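Assembly chaperone of ribosomal protein L4 (Acl4) (Chaetomium thermophilum, PDB 5TQB) probably binds newly made ribosomal protein L4 as a dedicated TPR-type chaperone and escorts it toward ribosome assembly. Local coordinates at residues Ala61-Asp72 / Glu86-Glu96. Sequence-based numbering, arbitrary orientation.
Sequences ARNYYAAAVKVD and EKFLWLAQLSE
In the helical-repeat (TPR-like) array, Tyr65 and Leu91 interlock helix 58-71, within the predicted TPR repeat, with helix 86-94, knobs into holes. The segment axes come within 9.1 Å at 137°, closer to antiparallel than parallel. Tyr65 sits among Glu86, Lys87, Trp90 and Leu91; Trp90 CB lies over one face of the Tyr65 ring, 3.9 Å from the centroid, and the five-membered ring of Trp90 is nearly parallel to it (11°) but slid aside, with little overlap. Tyr65 OH makes a hydrogen bond to Glu86 OE2 at 3.2 Å, meeting it on the anti side and tilted out of the carboxylate plane, while Gln50 of helix 41-54 holds Glu86 OE1. Leu91 answers among Arg62, Tyr65, Ala66 and Val69, its CD1 3.4 Å from Val69 CG2. With CG trans to the backbone nitrogen (chi1 -177°), a bend at chi3 brings the Arg62 guanidinium to Leu94 O, where NE and NH2 grip it side-on, NH2 at 2.9 Å. Glu96 OE2 lies over the guanidinium face, a purely electrostatic pairing; Asp59 pairs with NH1. A leucine in place of Arg62 would probably leave Leu94 O without both donors and Glu96 without its counter-charge. Lys87 lays its CD on Ala68 CB (3.6 Å), and NZ, whose stronger partner is Gly84 O, forms a salt bridge to Asp72 OD2 at 3.4 Å, weak as a hydrogen bond. Charged pairs flanking the apolar interlock probably help fix how the helices are set.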
loop_
_atom_site.group_PDB
_atom_site.type_symbol
_atom_site.label_atom_id
_atom_site.label_comp_id
_atom_site.label_asym_id
_atom_site.label_seq_id
_atom_site.Cartn_x
_atom_site.Cartn_y
_atom_site.Cartn_z
ATOM N N ALA B 61 22.236 -2.272 -5.452
ATOM C CA ALA B 61 21.194 -1.919 -6.405
ATOM C C ALA B 61 21.652 -0.831 -7.375
ATOM O O ALA B 61 21.341 -0.891 -8.566
ATOM C CB ALA B 61 19.952 -1.478 -5.677
ATOM N N ARG B 62 22.392 0.155 -6.870
ATOM C CA ARG B 62 22.866 1.249 -7.712
ATOM C C ARG B 62 23.857 0.743 -8.757
ATOM O O ARG B 62 23.781 1.111 -9.932
ATOM C CB ARG B 62 23.511 2.356 -6.866
ATOM C CG ARG B 62 23.950 3.566 -7.680
ATOM C CD ARG B 62 24.614 4.654 -6.824
ATOM N NE ARG B 62 23.773 5.088 -5.706
ATOM C CZ ARG B 62 23.924 4.697 -4.442
ATOM N NH1 ARG B 62 24.892 3.854 -4.098
ATOM N NH2 ARG B 62 23.099 5.150 -3.508
ATOM N N ASN B 63 24.789 -0.098 -8.327
ATOM C CA ASN B 63 25.792 -0.644 -9.235
ATOM C C ASN B 63 25.172 -1.499 -10.349
ATOM O O ASN B 63 25.609 -1.443 -11.500
ATOM C CB ASN B 63 26.827 -1.452 -8.448
ATOM C CG ASN B 63 27.594 -0.602 -7.449
ATOM O OD1 ASN B 63 27.968 0.536 -7.741
ATOM N ND2 ASN B 63 27.824 -1.149 -6.260
ATOM N N TYR B 64 24.144 -2.271 -10.012
ATOM C CA TYR B 64 23.483 -3.131 -10.990
ATOM C C TYR B 64 22.696 -2.300 -11.995
ATOM O O TYR B 64 22.760 -2.537 -13.203
ATOM C CB TYR B 64 22.551 -4.127 -10.296
ATOM C CG TYR B 64 23.257 -5.323 -9.688
ATOM C CD1 TYR B 64 24.036 -6.162 -10.471
ATOM C CD2 TYR B 64 23.121 -5.627 -8.341
ATOM C CE1 TYR B 64 24.675 -7.253 -9.928
ATOM C CE2 TYR B 64 23.756 -6.720 -7.789
ATOM C CZ TYR B 64 24.531 -7.532 -8.590
ATOM O OH TYR B 64 25.171 -8.628 -8.058
ATOM N N TYR B 65 21.952 -1.325 -11.486
ATOM C CA TYR B 65 21.164 -0.445 -12.334
ATOM C C TYR B 65 22.086 0.402 -13.213
ATOM O O TYR B 65 21.763 0.680 -14.365
ATOM C CB TYR B 65 20.256 0.447 -11.478
ATOM C CG TYR B 65 18.947 -0.197 -11.059
ATOM C CD1 TYR B 65 18.110 -0.792 -11.995
ATOM C CD2 TYR B 65 18.548 -0.208 -9.727
ATOM C CE1 TYR B 65 16.916 -1.380 -11.618
ATOM C CE2 TYR B 65 17.351 -0.794 -9.340
ATOM C CZ TYR B 65 16.539 -1.377 -10.290
ATOM O OH TYR B 65 15.345 -1.962 -9.912
ATOM N N ALA B 66 23.235 0.794 -12.672
ATOM C CA ALA B 66 24.222 1.562 -13.430
ATOM C C ALA B 66 24.826 0.729 -14.562
ATOM O O ALA B 66 25.015 1.218 -15.679
ATOM C CB ALA B 66 25.320 2.062 -12.505
ATOM N N ALA B 67 25.134 -0.530 -14.267
ATOM C CA ALA B 67 25.697 -1.433 -15.264
ATOM C C ALA B 67 24.677 -1.703 -16.365
ATOM O O ALA B 67 25.034 -1.863 -17.530
ATOM C CB ALA B 67 26.132 -2.731 -14.613
ATOM N N ALA B 68 23.403 -1.742 -15.992
ATOM C CA ALA B 68 22.338 -1.949 -16.962
ATOM C C ALA B 68 22.281 -0.787 -17.950
ATOM O O ALA B 68 22.038 -0.985 -19.144
ATOM C CB ALA B 68 21.004 -2.119 -16.253
ATOM N N VAL B 69 22.521 0.422 -17.454
ATOM C CA VAL B 69 22.521 1.605 -18.308
ATOM C C VAL B 69 23.672 1.552 -19.306
ATOM O O VAL B 69 23.494 1.852 -20.485
ATOM C CB VAL B 69 22.616 2.896 -17.471
ATOM C CG1 VAL B 69 22.857 4.116 -18.359
ATOM C CG2 VAL B 69 21.347 3.083 -16.664
ATOM N N LYS B 70 24.853 1.174 -18.830
ATOM C CA LYS B 70 26.025 1.109 -19.690
ATOM C C LYS B 70 25.820 0.113 -20.830
ATOM O O LYS B 70 26.435 0.240 -21.883
ATOM C CB LYS B 70 27.268 0.748 -18.874
ATOM C CG LYS B 70 27.746 1.878 -17.972
ATOM C CD LYS B 70 28.757 1.397 -16.940
ATOM C CE LYS B 70 29.032 2.470 -15.896
ATOM N NZ LYS B 70 29.653 1.908 -14.664
ATOM N N VAL B 71 24.941 -0.863 -20.617
ATOM C CA VAL B 71 24.603 -1.847 -21.644
ATOM C C VAL B 71 23.554 -1.314 -22.625
ATOM O O VAL B 71 23.503 -1.744 -23.772
ATOM C CB VAL B 71 24.072 -3.149 -20.998
ATOM C CG1 VAL B 71 23.479 -4.089 -22.038
ATOM C CG2 VAL B 71 25.180 -3.850 -20.231
ATOM N N ASP B 72 22.722 -0.379 -22.167
ATOM C CA ASP B 72 21.614 0.152 -22.969
ATOM C C ASP B 72 21.454 1.655 -22.713
ATOM O O ASP B 72 20.458 2.105 -22.136
ATOM C CB ASP B 72 20.321 -0.605 -22.621
ATOM C CG ASP B 72 19.147 -0.226 -23.515
ATOM O OD1 ASP B 72 19.371 0.146 -24.686
ATOM O OD2 ASP B 72 17.992 -0.314 -23.041
ATOM N N GLU B 86 12.978 1.651 -16.409
ATOM C CA GLU B 86 12.972 1.497 -14.956
ATOM C C GLU B 86 14.324 1.823 -14.331
ATOM O O GLU B 86 14.392 2.486 -13.292
ATOM C CB GLU B 86 12.559 0.063 -14.593
ATOM C CG GLU B 86 12.532 -0.244 -13.100
ATOM C CD GLU B 86 12.283 -1.716 -12.800
ATOM O OE1 GLU B 86 11.677 -2.406 -13.648
ATOM O OE2 GLU B 86 12.702 -2.184 -11.716
ATOM N N LYS B 87 15.396 1.361 -14.968
ATOM C CA LYS B 87 16.744 1.570 -14.442
ATOM C C LYS B 87 17.128 3.053 -14.330
ATOM O O LYS B 87 17.868 3.437 -13.421
ATOM C CB LYS B 87 17.774 0.822 -15.294
ATOM C CG LYS B 87 17.754 1.168 -16.774
ATOM C CD LYS B 87 18.675 0.240 -17.561
ATOM C CE LYS B 87 18.638 0.519 -19.057
ATOM N NZ LYS B 87 17.357 0.096 -19.694
ATOM N N PHE B 88 16.638 3.883 -15.247
ATOM C CA PHE B 88 16.934 5.313 -15.199
ATOM C C PHE B 88 16.244 5.947 -14.001
ATOM O O PHE B 88 16.828 6.772 -13.298
ATOM C CB PHE B 88 16.482 6.011 -16.484
ATOM C CG PHE B 88 17.166 5.504 -17.720
ATOM C CD1 PHE B 88 18.462 5.881 -18.014
ATOM C CD2 PHE B 88 16.509 4.649 -18.586
ATOM C CE1 PHE B 88 19.095 5.413 -19.151
ATOM C CE2 PHE B 88 17.133 4.179 -19.726
ATOM C CZ PHE B 88 18.429 4.564 -20.008
ATOM N N LEU B 89 14.999 5.541 -13.769
ATOM C CA LEU B 89 14.179 6.121 -12.713
ATOM C C LEU B 89 14.717 5.746 -11.341
ATOM O O LEU B 89 14.689 6.560 -10.414
ATOM C CB LEU B 89 12.721 5.673 -12.857
ATOM C CG LEU B 89 12.106 5.870 -14.249
ATOM C CD1 LEU B 89 10.658 5.399 -14.275
ATOM C CD2 LEU B 89 12.198 7.321 -14.709
ATOM N N TRP B 90 15.215 4.519 -11.207
ATOM C CA TRP B 90 15.777 4.078 -9.936
ATOM C C TRP B 90 17.083 4.790 -9.617
ATOM O O TRP B 90 17.357 5.088 -8.458
ATOM C CB TRP B 90 15.998 2.565 -9.920
ATOM C CG TRP B 90 14.815 1.813 -9.396
ATOM C CD1 TRP B 90 13.998 0.979 -10.099
ATOM C CD2 TRP B 90 14.303 1.844 -8.060
ATOM N NE1 TRP B 90 13.013 0.483 -9.283
ATOM C CE2 TRP B 90 13.179 0.996 -8.024
ATOM C CE3 TRP B 90 14.689 2.502 -6.887
ATOM C CZ2 TRP B 90 12.434 0.790 -6.866
ATOM C CZ3 TRP B 90 13.949 2.292 -5.734
ATOM C CH2 TRP B 90 12.835 1.443 -5.733
ATOM N N LEU B 91 17.896 5.043 -10.640
ATOM C CA LEU B 91 19.166 5.740 -10.450
ATOM C C LEU B 91 18.933 7.171 -9.987
ATOM O O LEU B 91 19.745 7.731 -9.246
ATOM C CB LEU B 91 19.981 5.737 -11.739
ATOM C CG LEU B 91 20.720 4.433 -12.044
ATOM C CD1 LEU B 91 21.175 4.415 -13.488
ATOM C CD2 LEU B 91 21.911 4.260 -11.108
ATOM N N ALA B 92 17.816 7.749 -10.425
ATOM C CA ALA B 92 17.424 9.098 -10.034
ATOM C C ALA B 92 17.102 9.160 -8.542
ATOM O O ALA B 92 17.518 10.089 -7.851
ATOM C CB ALA B 92 16.223 9.554 -10.853
ATOM N N GLN B 93 16.368 8.166 -8.047
ATOM C CA GLN B 93 15.991 8.124 -6.638
ATOM C C GLN B 93 17.163 7.735 -5.752
ATOM O O GLN B 93 17.283 8.203 -4.616
ATOM C CB GLN B 93 14.850 7.139 -6.412
ATOM C CG GLN B 93 13.498 7.677 -6.819
ATOM C CD GLN B 93 12.347 6.730 -6.511
ATOM O OE1 GLN B 93 11.221 6.965 -6.950
ATOM N NE2 GLN B 93 12.616 5.663 -5.757
ATOM N N LEU B 94 18.024 6.877 -6.282
ATOM C CA LEU B 94 19.165 6.365 -5.531
ATOM C C LEU B 94 20.369 7.299 -5.597
ATOM O O LEU B 94 21.386 7.054 -4.949
ATOM C CB LEU B 94 19.548 4.971 -6.046
ATOM C CG LEU B 94 18.789 3.800 -5.409
ATOM C CD1 LEU B 94 17.298 4.088 -5.271
ATOM C CD2 LEU B 94 19.014 2.499 -6.183
ATOM N N SER B 95 20.247 8.372 -6.372
ATOM C CA SER B 95 21.340 9.324 -6.546
ATOM C C SER B 95 21.790 9.897 -5.214
ATOM O O SER B 95 20.973 10.338 -4.409
ATOM C CB SER B 95 20.913 10.465 -7.463
ATOM O OG SER B 95 21.919 11.464 -7.510
ATOM N N GLU B 96 23.099 9.886 -4.995
ATOM C CA GLU B 96 23.678 10.340 -3.740
ATOM C C GLU B 96 23.865 11.857 -3.753
ATOM O O GLU B 96 23.934 12.487 -2.702
ATOM C CB GLU B 96 25.008 9.628 -3.473
ATOM C CG GLU B 96 25.930 9.516 -4.690
ATOM C CD GLU B 96 25.673 8.263 -5.526
ATOM O OE1 GLU B 96 25.086 8.384 -6.626
ATOM O OE2 GLU B 96 26.065 7.160 -5.086
#